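Protein involved in catabolism of external DNA (Legionella pneumophila subsp. pneumophila, PDB 2OO3) probably methylates the N6 atom of a specific adenine in 23S ribosomal RNA, using S-adenosyl-L-methionine as the methyl donor. Local coordinates at residues Y39-S44 against L116-L121; I165-E170 against Y194-P199; Y198-K203 against G234-G239; R211-I216 against G239-N244. One frame throughout, in Å; residues are numbered along the deposited sequence. Where two conformers were deposited one is given.

All four contacts lie on one mixed sheet of the Rossmann-like methyltransferase fold. Along the chain contact 1 closes before contact 2 opens. Contact 2 passes on to contact 3 through Tyr-198 and Pro-199, and the segments of contacts 3 and 4 alternate. Contact 1 joins parallel strands 38-41 and 115-119. Contact 2, its centre about 12 Å from that of contact 1, joins the end of strand 161-165 to strand 193-200. Contact 3 pairs that strand with antiparallel strand 237-243, and contact 4 packs helix 203-216 on the latter. Contacts 1 and 2 touch through His-43 and Asp-166, at the predicted cofactor site. Contact 3 continues the sheet beyond strand 193-200; contact 4 covers it with a helix.

Contact 1 (Y39-S44 against L116-L121)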
# COMPACT_ATOMS: atom_id res chain seq x y z
N TYR A 39 4.91 -11.87 -4.87
CA TYR A 39 4.22 -10.65 -4.50
C TYR A 39 2.73 -11.00 -4.41
O TYR A 39 2.14 -11.43 -5.39
CB TYR A 39 4.46 -9.55 -5.55
CG TYR A 39 3.62 -8.32 -5.32
CD1 TYR A 39 4.01 -7.36 -4.35
CD2 TYR A 39 2.44 -8.10 -6.03
CE1 TYR A 39 3.24 -6.23 -4.11
CE2 TYR A 39 1.66 -6.93 -5.81
CZ TYR A 39 2.07 -6.02 -4.85
OH TYR A 39 1.35 -4.88 -4.59
N LEU A 40 2.17 -10.85 -3.22
CA LEU A 40 0.75 -11.18 -2.98
C LEU A 40 -0.07 -9.96 -2.56
O LEU A 40 0.27 -9.29 -1.56
CB LEU A 40 0.66 -12.29 -1.90
CG LEU A 40 -0.73 -12.62 -1.33
CD1 LEU A 40 -1.62 -13.17 -2.44
CD2 LEU A 40 -0.56 -13.62 -0.24
N GLU A 41 -1.13 -9.66 -3.32
CA GLU A 41 -2.11 -8.67 -2.89
C GLU A 41 -3.40 -9.32 -2.50
O GLU A 41 -3.97 -10.09 -3.28
CB GLU A 41 -2.39 -7.63 -3.97
CG GLU A 41 -1.33 -6.57 -4.13
CD GLU A 41 -1.71 -5.56 -5.21
OE1 GLU A 41 -0.83 -4.94 -5.84
OE2 GLU A 41 -2.92 -5.41 -5.43
N THR A 42 -3.89 -8.99 -1.31
CA THR A 42 -5.15 -9.57 -0.80
C THR A 42 -6.39 -8.82 -1.35
O THR A 42 -7.47 -9.39 -1.46
CB THR A 42 -5.16 -9.50 0.77
OG1 THR A 42 -4.76 -8.19 1.18
CG2 THR A 42 -4.14 -10.48 1.41
N HIS A 43 -6.25 -7.54 -1.68
CA HIS A 43 -7.40 -6.73 -2.12
C HIS A 43 -6.92 -5.89 -3.32
O HIS A 43 -6.59 -4.68 -3.15
CB HIS A 43 -7.87 -5.75 -1.02
CG HIS A 43 -8.33 -6.37 0.26
ND1 HIS A 43 -7.45 -6.85 1.21
CD2 HIS A 43 -9.57 -6.52 0.79
CE1 HIS A 43 -8.14 -7.31 2.26
NE2 HIS A 43 -9.42 -7.13 2.02
N SER A 44 -6.85 -6.48 -4.51
CA SER A 44 -6.25 -5.79 -5.66
C SER A 44 -7.08 -4.70 -6.34
O SER A 44 -6.52 -3.85 -7.05
CB SER A 44 -5.80 -6.82 -6.70
OG SER A 44 -4.94 -7.75 -6.09
N LEU A 116 3.57 -12.59 -9.33
CA LEU A 116 2.53 -11.72 -8.74
C LEU A 116 1.25 -12.51 -8.63
O LEU A 116 0.80 -13.15 -9.59
CB LEU A 116 2.26 -10.46 -9.59
CG LEU A 116 3.38 -9.40 -9.75
CD1 LEU A 116 4.48 -9.87 -10.69
CD2 LEU A 116 2.77 -8.07 -10.21
N TYR A 117 0.62 -12.43 -7.47
CA TYR A 117 -0.62 -13.08 -7.26
C TYR A 117 -1.61 -12.04 -6.73
O TYR A 117 -1.46 -11.50 -5.61
CB TYR A 117 -0.39 -14.19 -6.26
CG TYR A 117 -1.49 -15.18 -6.18
CD1 TYR A 117 -1.31 -16.50 -6.66
CD2 TYR A 117 -2.72 -14.85 -5.60
CE1 TYR A 117 -2.32 -17.43 -6.56
CE2 TYR A 117 -3.73 -15.78 -5.49
CZ TYR A 117 -3.52 -17.06 -5.97
OH TYR A 117 -4.50 -17.98 -5.85
N LEU A 118 -2.63 -11.74 -7.53
CA LEU A 118 -3.54 -10.65 -7.23
C LEU A 118 -4.93 -11.20 -6.95
O LEU A 118 -5.47 -11.96 -7.76
CB LEU A 118 -3.62 -9.69 -8.41
CG LEU A 118 -2.28 -9.16 -8.96
CD1 LEU A 118 -2.44 -8.34 -10.25
CD2 LEU A 118 -1.47 -8.37 -7.85
N CYS A 119 -5.52 -10.80 -5.82
CA CYS A 119 -6.84 -11.33 -5.42
C CYS A 119 -7.85 -10.21 -5.43
O CYS A 119 -7.58 -9.13 -4.90
CB CYS A 119 -6.82 -11.92 -4.01
SG CYS A 119 -5.62 -13.30 -3.76
N GLU A 120 -9.03 -10.48 -5.97
CA GLU A 120 -10.11 -9.51 -5.89
C GLU A 120 -11.46 -10.23 -5.75
O GLU A 120 -11.81 -11.06 -6.58
CB GLU A 120 -10.12 -8.57 -7.11
CG GLU A 120 -11.34 -7.61 -7.19
CD GLU A 120 -11.56 -6.79 -5.90
OE1 GLU A 120 -10.56 -6.33 -5.25
OE2 GLU A 120 -12.75 -6.61 -5.52
N LEU A 121 -12.22 -9.83 -4.75
CA LEU A 121 -13.51 -10.46 -4.46
C LEU A 121 -14.68 -9.96 -5.34
O LEU A 121 -15.55 -10.75 -5.74
CB LEU A 121 -13.82 -10.25 -2.98
CG LEU A 121 -14.82 -11.13 -2.26
CD1 LEU A 121 -14.35 -12.55 -2.27
CD2 LEU A 121 -15.02 -10.63 -0.86
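Glu-41 lies side by side with Leu-118, both pointing to the same face of the sheet. Its CG sits anti to the carbonyl carbon (chi1 -77°), and the chain beyond is extended. Going outward, CB, CG and the carboxylate carbon CD all pass Leu-118 CD2, with CD at 3.9 Å from that methyl. At the tip, OE1 accepts a 2.5 Å bond from Tyr-39 OH, on the anti side of the carboxylate and 19° out of its plane. OE2 lies near the hydroxyls of Ser-44 and Ser-102. The Tyr-39 ring meets Leu-118 CD2 at its edge, 4.0 Å from CE2. On the other face of the sheet Leu-40 CD1 rests 3.7 Å from Tyr-117 CD2. The backbones run parallel: Tyr-117 N bonds to Tyr-39 O at 2.8 Å, and Glu-41 N to Tyr-117 O at 3.0 Å. After Glu-41, where strand 38-41 ends, Ser-44 N still bonds to Cys-119 O at 2.8 Å. Glu-120 turns its carboxylate to the backbone N atoms of Gly-45 and His-122. His-43 and Glu-120 are predicted to bind S-adenosyl-L-methionine. Neighbouring parallel strands whose C-terminal loops carry cofactor residues are characteristic of Rossmann-like folds, here that of a probable methyltransferase.

Contact 2 (I165-E170 against Y194-P199)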
# COMPACT_ATOMS: atom_id res chain seq x y z
N ILE A 165 -1.40 -5.72 1.86
CA ILE A 165 -2.78 -5.87 2.31
C ILE A 165 -3.49 -4.54 2.42
O ILE A 165 -3.16 -3.71 3.27
CB ILE A 165 -2.79 -6.60 3.68
CG1 ILE A 165 -2.04 -7.94 3.54
CG2 ILE A 165 -4.22 -6.83 4.14
CD1 ILE A 165 -1.61 -8.59 4.83
N ASP A 166 -4.48 -4.33 1.54
CA ASP A 166 -5.17 -3.04 1.47
C ASP A 166 -6.68 -3.19 1.67
O ASP A 166 -7.44 -2.99 0.73
CB ASP A 166 -4.82 -2.35 0.15
CG ASP A 166 -5.35 -0.92 0.05
OD1 ASP A 166 -5.69 -0.29 1.11
OD2 ASP A 166 -5.44 -0.45 -1.11
N PRO A 167 -7.14 -3.50 2.90
CA PRO A 167 -8.58 -3.72 3.11
C PRO A 167 -9.38 -2.44 3.02
O PRO A 167 -8.81 -1.37 3.21
CB PRO A 167 -8.67 -4.28 4.56
CG PRO A 167 -7.22 -4.59 4.95
CD PRO A 167 -6.37 -3.65 4.15
N SER A 168 -10.68 -2.56 2.70
CA SER A 168 -11.59 -1.41 2.76
C SER A 168 -12.07 -1.03 4.17
O SER A 168 -12.41 0.13 4.41
CB SER A 168 -12.81 -1.65 1.86
OG SER A 168 -13.71 -2.58 2.46
N TYR A 169 -12.08 -2.00 5.10
CA TYR A 169 -12.67 -1.81 6.44
C TYR A 169 -14.13 -1.28 6.38
O TYR A 169 -14.54 -0.51 7.24
CB TYR A 169 -11.82 -0.90 7.34
CG TYR A 169 -10.40 -1.37 7.49
CD1 TYR A 169 -10.04 -2.25 8.51
CD2 TYR A 169 -9.45 -0.99 6.56
CE1 TYR A 169 -8.72 -2.72 8.62
CE2 TYR A 169 -8.14 -1.43 6.66
CZ TYR A 169 -7.79 -2.30 7.68
OH TYR A 169 -6.49 -2.69 7.76
N GLU A 170 -14.88 -1.66 5.33
CA GLU A 170 -16.31 -1.36 5.29
C GLU A 170 -17.08 -2.13 6.39
O GLU A 170 -18.14 -1.67 6.82
CB GLU A 170 -16.94 -1.57 3.89
CG GLU A 170 -16.87 -3.01 3.35
CD GLU A 170 -17.65 -3.21 2.03
OE1 GLU A 170 -17.57 -2.34 1.11
OE2 GLU A 170 -18.33 -4.26 1.90
N TYR A 194 5.43 -8.13 5.43
CA TYR A 194 3.99 -7.86 5.49
C TYR A 194 3.73 -6.34 5.59
O TYR A 194 4.33 -5.67 6.43
CB TYR A 194 3.35 -8.59 6.69
CG TYR A 194 3.49 -10.11 6.61
CD1 TYR A 194 2.48 -10.89 6.03
CD2 TYR A 194 4.63 -10.76 7.09
CE1 TYR A 194 2.61 -12.29 5.95
CE2 TYR A 194 4.76 -12.19 7.00
CZ TYR A 194 3.75 -12.92 6.43
OH TYR A 194 3.86 -14.30 6.33
N CYS A 195 2.87 -5.81 4.73
CA CYS A 195 2.53 -4.41 4.76
C CYS A 195 1.01 -4.27 4.73
O CYS A 195 0.37 -4.60 3.74
CB CYS A 195 3.12 -3.70 3.55
SG CYS A 195 2.79 -1.94 3.54
N VAL A 196 0.43 -3.77 5.81
CA VAL A 196 -1.03 -3.61 5.85
C VAL A 196 -1.38 -2.12 6.06
O VAL A 196 -0.81 -1.47 6.95
CB VAL A 196 -1.69 -4.52 6.92
CG1 VAL A 196 -1.12 -4.25 8.31
CG2 VAL A 196 -3.25 -4.40 6.93
N TRP A 197 -2.25 -1.61 5.20
CA TRP A 197 -2.79 -0.26 5.29
C TRP A 197 -3.99 -0.28 6.24
O TRP A 197 -4.80 -1.24 6.22
CB TRP A 197 -3.24 0.22 3.88
CG TRP A 197 -3.85 1.60 3.92
CD1 TRP A 197 -3.18 2.82 3.96
CD2 TRP A 197 -5.25 1.91 4.04
NE1 TRP A 197 -4.09 3.85 4.06
CE2 TRP A 197 -5.36 3.32 4.11
CE3 TRP A 197 -6.41 1.12 4.13
CZ2 TRP A 197 -6.60 3.96 4.25
CZ3 TRP A 197 -7.64 1.75 4.22
CH2 TRP A 197 -7.73 3.16 4.27
N TYR A 198 -4.16 0.80 7.01
CA TYR A 198 -5.36 0.95 7.85
C TYR A 198 -5.77 2.42 7.92
O TYR A 198 -4.91 3.31 7.80
CB TYR A 198 -5.08 0.40 9.26
CG TYR A 198 -3.96 1.10 9.99
CD1 TYR A 198 -4.22 2.21 10.80
CD2 TYR A 198 -2.63 0.65 9.90
CE1 TYR A 198 -3.18 2.86 11.50
CE2 TYR A 198 -1.61 1.27 10.58
CZ TYR A 198 -1.89 2.38 11.37
OH TYR A 198 -0.85 2.98 12.03
N PRO A 199 -7.09 2.68 8.09
CA PRO A 199 -7.56 4.04 8.25
C PRO A 199 -7.62 4.47 9.71
O PRO A 199 -7.59 3.63 10.62
CB PRO A 199 -9.00 3.97 7.70
CG PRO A 199 -9.45 2.58 8.01
CD PRO A 199 -8.20 1.71 8.06
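The Tyr-169 ring lies between two prolines. Pro-199 CD sits over one face, 3.7 Å from the ring centroid and 28° off the normal, a CH-pi contact displaced toward the CD2-CE2 side. Pro-167 CB lies against the opposite face, also toward the rim. At the edge, Tyr-169 OH donates a 2.7 Å bond to Trp-197 O, tilted 18° from the carbonyl plane. This bond ties the edge of the ring to the strand backbone, while the prolines flank its faces. The Trp-197 indole has Pro-199 N over one face, near the rim, and Pro-167 O at its edge, 3.5 Å from CZ3. Asp-166 OD1 approaches the indole obliquely, 3.4 Å from CE3, with the carboxylate plane 83° from the ring plane. Lys-19 forms a salt bridge with this oxygen and a cation-pi contact with Trp-197, so one cation serves both groups.

At Ile-165, where strand 161-165 ends, the contact is regular parallel sheet. Ile-165 N bonds to Cys-195 O at 2.8 Å, and Trp-197 N to Ile-165 O at 3.0 Å. Beside this pair, Ile-165 CG2 meets Val-196 CG2 at 3.8 Å. After Ile-165 the chain leaves the sheet, and Tyr-169 folds back onto the neighbouring strand. Asp-166 is the predicted proton acceptor and a predicted cofactor ligand. The sequence Asp-Pro-Ser-Tyr after this strand corresponds to the (D/N)PP(Y/F) motif of N6-adenine methyltransferases, with Ser in place of the second Pro. Its position is consistent with the usual place of their active site.

Contact 3 (Y198-K203 against G234-G239); sequences YPVVNK and GMTGCG
Tyr-198 lays one face of its ring against the backbone of Gly-239. Gly-239 CA is 3.8 Å from the ring centroid, 20° off the normal, in a CH-pi contact. Gly-239 C lies 3.4 Å above the plane of the Tyr-198 ring, toward the rim. CG of Tyr-198 stands between its own N and carbonyl carbon (chi1 61°), on the side of strand 237-243. The same two residues form an antiparallel hydrogen-bonded pair: Tyr-198 N to Gly-239 O at 2.9 Å, and Gly-239 N to Tyr-198 O at 2.8 Å. Further on, Val-200 N meets Gly-237 O at 2.9 Å, from 45° above the carbonyl plane. Val-200 O receives Thr-236 N at 3.0 Å. Pro-199 CB touches Met-235 SD at 3.9 Å. At the exposed end a water lies within bonding distance of the carbonyl oxygens of Val-201 and Gly-234.

In the next shell, Tyr-198 OH bonds to Glu-224 and its ring meets Phe-209 of helix 203-216. Asn-202 caps that helix at its start. Met-235 and Cys-238 pack against helix 14-30, and strand 220-226 flanks strand 237-243 on the side away from strand 193-200.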
# COMPACT_ATOMS: atom_id res chain seq x y z
N TYR A 198 -4.16 0.80 7.01
CA TYR A 198 -5.36 0.95 7.85
C TYR A 198 -5.77 2.42 7.92
O TYR A 198 -4.91 3.31 7.80
CB TYR A 198 -5.08 0.40 9.26
CG TYR A 198 -3.96 1.10 9.99
CD1 TYR A 198 -4.22 2.21 10.80
CD2 TYR A 198 -2.63 0.65 9.90
CE1 TYR A 198 -3.18 2.86 11.50
CE2 TYR A 198 -1.61 1.27 10.58
CZ TYR A 198 -1.89 2.38 11.37
OH TYR A 198 -0.85 2.98 12.03
N PRO A 199 -7.09 2.68 8.09
CA PRO A 199 -7.56 4.04 8.25
C PRO A 199 -7.62 4.47 9.71
O PRO A 199 -7.59 3.63 10.62
CB PRO A 199 -9.00 3.97 7.70
CG PRO A 199 -9.45 2.58 8.01
CD PRO A 199 -8.20 1.71 8.06
N VAL A 200 -7.73 5.78 9.90
CA VAL A 200 -8.13 6.37 11.17
C VAL A 200 -9.49 7.05 10.96
O VAL A 200 -9.59 8.19 10.43
CB VAL A 200 -7.08 7.37 11.73
CG1 VAL A 200 -7.54 7.88 13.13
CG2 VAL A 200 -5.73 6.68 11.85
N VAL A 201 -10.54 6.31 11.30
CA VAL A 201 -11.91 6.78 11.20
C VAL A 201 -12.53 6.80 12.61
O VAL A 201 -13.21 7.75 13.00
CB VAL A 201 -12.76 5.85 10.29
CG1 VAL A 201 -14.20 6.35 10.20
CG2 VAL A 201 -12.15 5.74 8.88
N ASN A 202 -12.27 5.74 13.36
CA ASN A 202 -12.70 5.68 14.75
C ASN A 202 -11.46 5.25 15.54
O ASN A 202 -11.00 4.10 15.42
CB ASN A 202 -13.87 4.69 14.93
CG ASN A 202 -14.39 4.68 16.36
OD1 ASN A 202 -13.64 4.92 17.29
ND2 ASN A 202 -15.69 4.42 16.52
N LYS A 203 -10.89 6.17 16.30
CA LYS A 203 -9.64 5.91 17.01
C LYS A 203 -9.67 4.61 17.82
O LYS A 203 -8.67 3.91 17.91
CB LYS A 203 -9.27 7.06 17.96
CG LYS A 203 -7.97 6.74 18.74
CD LYS A 203 -6.87 7.77 18.46
CE LYS A 203 -5.46 7.29 18.93
NZ LYS A 203 -4.76 6.51 17.86
N GLY A 234 -15.32 11.25 9.00
CA GLY A 234 -14.74 10.39 7.96
C GLY A 234 -13.30 10.05 8.30
O GLY A 234 -12.89 10.05 9.46
N MET A 235 -12.50 9.75 7.27
CA MET A 235 -11.13 9.33 7.50
C MET A 235 -10.23 10.54 7.71
O MET A 235 -9.94 11.27 6.76
CB MET A 235 -10.64 8.48 6.31
CG MET A 235 -9.21 7.91 6.44
SD MET A 235 -8.74 6.83 5.03
CE MET A 235 -8.91 7.83 3.61
N THR A 236 -9.75 10.75 8.92
CA THR A 236 -8.95 11.96 9.18
C THR A 236 -7.46 11.69 9.04
O THR A 236 -6.63 12.61 9.12
CB THR A 236 -9.20 12.44 10.60
OG1 THR A 236 -8.96 11.33 11.48
CG2 THR A 236 -10.66 12.91 10.73
N GLY A 237 -7.12 10.42 8.86
CA GLY A 237 -5.71 10.04 8.74
C GLY A 237 -5.67 8.59 8.38
O GLY A 237 -6.71 7.93 8.28
N CYS A 238 -4.46 8.07 8.20
CA CYS A 238 -4.33 6.65 7.90
C CYS A 238 -2.92 6.20 8.24
O CYS A 238 -2.05 7.03 8.56
CB CYS A 238 -4.63 6.42 6.41
SG CYS A 238 -3.33 7.04 5.33
N GLY A 239 -2.66 4.91 8.14
CA GLY A 239 -1.32 4.43 8.45
C GLY A 239 -0.98 3.15 7.75
O GLY A 239 -1.84 2.56 7.07
O HOH W 1 -13.47 10.23 12.01
O HOH W 2 -11.15 10.49 13.61

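Contact 4 (R211-I216 against G239-N244)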
# COMPACT_ATOMS: atom_id res chain seq x y z
N ARG A 211 -3.25 -3.01 18.56
CA ARG A 211 -2.82 -3.86 19.68
C ARG A 211 -2.63 -5.30 19.19
O ARG A 211 -1.64 -5.96 19.55
CB ARG A 211 -3.81 -3.82 20.86
CG ARG A 211 -3.40 -4.72 22.08
CD ARG A 211 -4.35 -4.53 23.29
NE ARG A 211 -4.27 -3.18 23.87
CZ ARG A 211 -3.31 -2.76 24.71
NH1 ARG A 211 -2.34 -3.58 25.09
NH2 ARG A 211 -3.33 -1.52 25.16
N LYS A 212 -3.54 -5.76 18.34
CA LYS A 212 -3.39 -7.08 17.72
C LYS A 212 -2.18 -7.15 16.78
O LYS A 212 -1.45 -8.12 16.82
CB LYS A 212 -4.65 -7.52 16.95
CG LYS A 212 -5.90 -7.60 17.80
CD LYS A 212 -5.61 -8.22 19.17
CE LYS A 212 -5.84 -9.71 19.18
NZ LYS A 212 -5.84 -10.22 20.58
N MET A 213 -1.96 -6.11 15.97
CA MET A 213 -0.78 -6.08 15.09
C MET A 213 0.51 -6.14 15.92
O MET A 213 1.47 -6.85 15.57
CB MET A 213 -0.76 -4.82 14.20
CG MET A 213 -1.84 -4.83 13.09
SD MET A 213 -1.93 -6.32 12.00
CE MET A 213 -0.20 -6.45 11.43
N ARG A 214 0.52 -5.41 17.03
CA ARG A 214 1.71 -5.34 17.87
C ARG A 214 2.10 -6.70 18.44
O ARG A 214 3.28 -7.01 18.54
CB ARG A 214 1.55 -4.29 18.97
CG ARG A 214 2.85 -3.71 19.46
CD ARG A 214 2.74 -2.19 19.80
NE ARG A 214 1.47 -1.84 20.42
CZ ARG A 214 0.60 -0.94 19.95
NH1 ARG A 214 0.88 -0.22 18.85
NH2 ARG A 214 -0.54 -0.72 20.61
N GLU A 215 1.12 -7.54 18.74
CA GLU A 215 1.38 -8.88 19.28
C GLU A 215 2.09 -9.86 18.33
O GLU A 215 2.70 -10.84 18.79
CB GLU A 215 0.07 -9.48 19.80
CG GLU A 215 -0.51 -8.65 20.97
CD GLU A 215 -1.93 -9.07 21.37
OE1 GLU A 215 -2.48 -10.03 20.77
OE2 GLU A 215 -2.50 -8.42 22.27
N ILE A 216 2.01 -9.62 17.02
CA ILE A 216 2.51 -10.56 16.02
C ILE A 216 4.05 -10.63 16.00
O ILE A 216 4.65 -11.71 16.00
CB ILE A 216 1.95 -10.22 14.63
CG1 ILE A 216 0.42 -10.32 14.67
CG2 ILE A 216 2.55 -11.16 13.54
CD1 ILE A 216 -0.27 -9.85 13.38
N GLY A 239 -2.66 4.91 8.14
CA GLY A 239 -1.32 4.43 8.45
C GLY A 239 -0.98 3.15 7.75
O GLY A 239 -1.84 2.56 7.07
N LEU A 240 0.28 2.74 7.88
CA LEU A 240 0.68 1.37 7.47
C LEU A 240 1.52 0.71 8.56
O LEU A 240 2.29 1.37 9.25
CB LEU A 240 1.39 1.33 6.10
CG LEU A 240 0.56 1.89 4.92
CD1 LEU A 240 0.99 3.33 4.56
CD2 LEU A 240 0.69 1.01 3.70
N TRP A 241 1.30 -0.59 8.73
CA TRP A 241 2.02 -1.40 9.68
C TRP A 241 2.86 -2.38 8.86
O TRP A 241 2.31 -3.11 8.03
CB TRP A 241 1.04 -2.14 10.60
CG TRP A 241 1.78 -2.87 11.70
CD1 TRP A 241 2.52 -4.01 11.58
CD2 TRP A 241 1.88 -2.47 13.06
NE1 TRP A 241 3.06 -4.36 12.80
CE2 TRP A 241 2.69 -3.42 13.72
CE3 TRP A 241 1.35 -1.39 13.80
CZ2 TRP A 241 2.99 -3.33 15.10
CZ3 TRP A 241 1.65 -1.31 15.19
CH2 TRP A 241 2.48 -2.26 15.80
N ILE A 242 4.17 -2.37 9.07
CA ILE A 242 5.07 -3.21 8.27
C ILE A 242 5.83 -4.13 9.20
O ILE A 242 6.41 -3.68 10.18
CB ILE A 242 6.06 -2.36 7.38
CG1 ILE A 242 5.25 -1.48 6.40
CG2 ILE A 242 6.99 -3.29 6.59
CD1 ILE A 242 5.98 -0.32 5.82
N ILE A 243 5.74 -5.42 8.92
CA ILE A 243 6.54 -6.44 9.60
C ILE A 243 7.73 -6.80 8.71
O ILE A 243 7.57 -7.02 7.50
CB ILE A 243 5.72 -7.70 9.87
CG1 ILE A 243 4.50 -7.33 10.76
CG2 ILE A 243 6.59 -8.80 10.55
CD1 ILE A 243 3.43 -8.47 10.89
N ASN A 244 8.90 -6.85 9.33
CA ASN A 244 10.17 -7.05 8.64
C ASN A 244 10.49 -5.93 7.67
O ASN A 244 10.81 -6.17 6.50
CB ASN A 244 10.18 -8.44 8.00
CG ASN A 244 10.13 -9.55 9.06
OD1 ASN A 244 10.74 -9.42 10.13
ND2 ASN A 244 9.40 -10.62 8.78
O HOH W 3 3.85 -6.66 14.23
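Met-213 O is held by two donors, Ile-216 N at 3.2 Å and a water at 2.7 Å. The same water accepts from Trp-241 NE1 at 2.8 Å and so joins helix to strand. No direct hydrogen bond links the two segments. The rest is packing on the indole. Met-213 CB lies over one face, above the centre of the bicyclic ring system and 3.8 Å from the centroid of its five-membered ring. The Met-213 chain then bends at chi2 and chi3 (-53°). This turns CE back to Trp-241 CD1 at 3.7 Å, with the sulfur in an oblique Met-aromatic contact. Arg-214 crosses the far end of the indole at about a right angle. Its CA lies 3.7 Å from Trp-241 CZ2, and its guanidinium plane is turned 52° from the ring. Further along, toward the C-terminal end of both segments, Ile-216 CG2 meets Ile-243 CD1 at 3.9 Å.

The axes of 211-216 and 239-243 approach to 9.9 Å at 15°, so the two run nearly parallel here. Tyr-186 of helix 174-188 touches both Ile-216 and Ile-243. Strands 193-200 and 220-226 flank Trp-241 in the sheet.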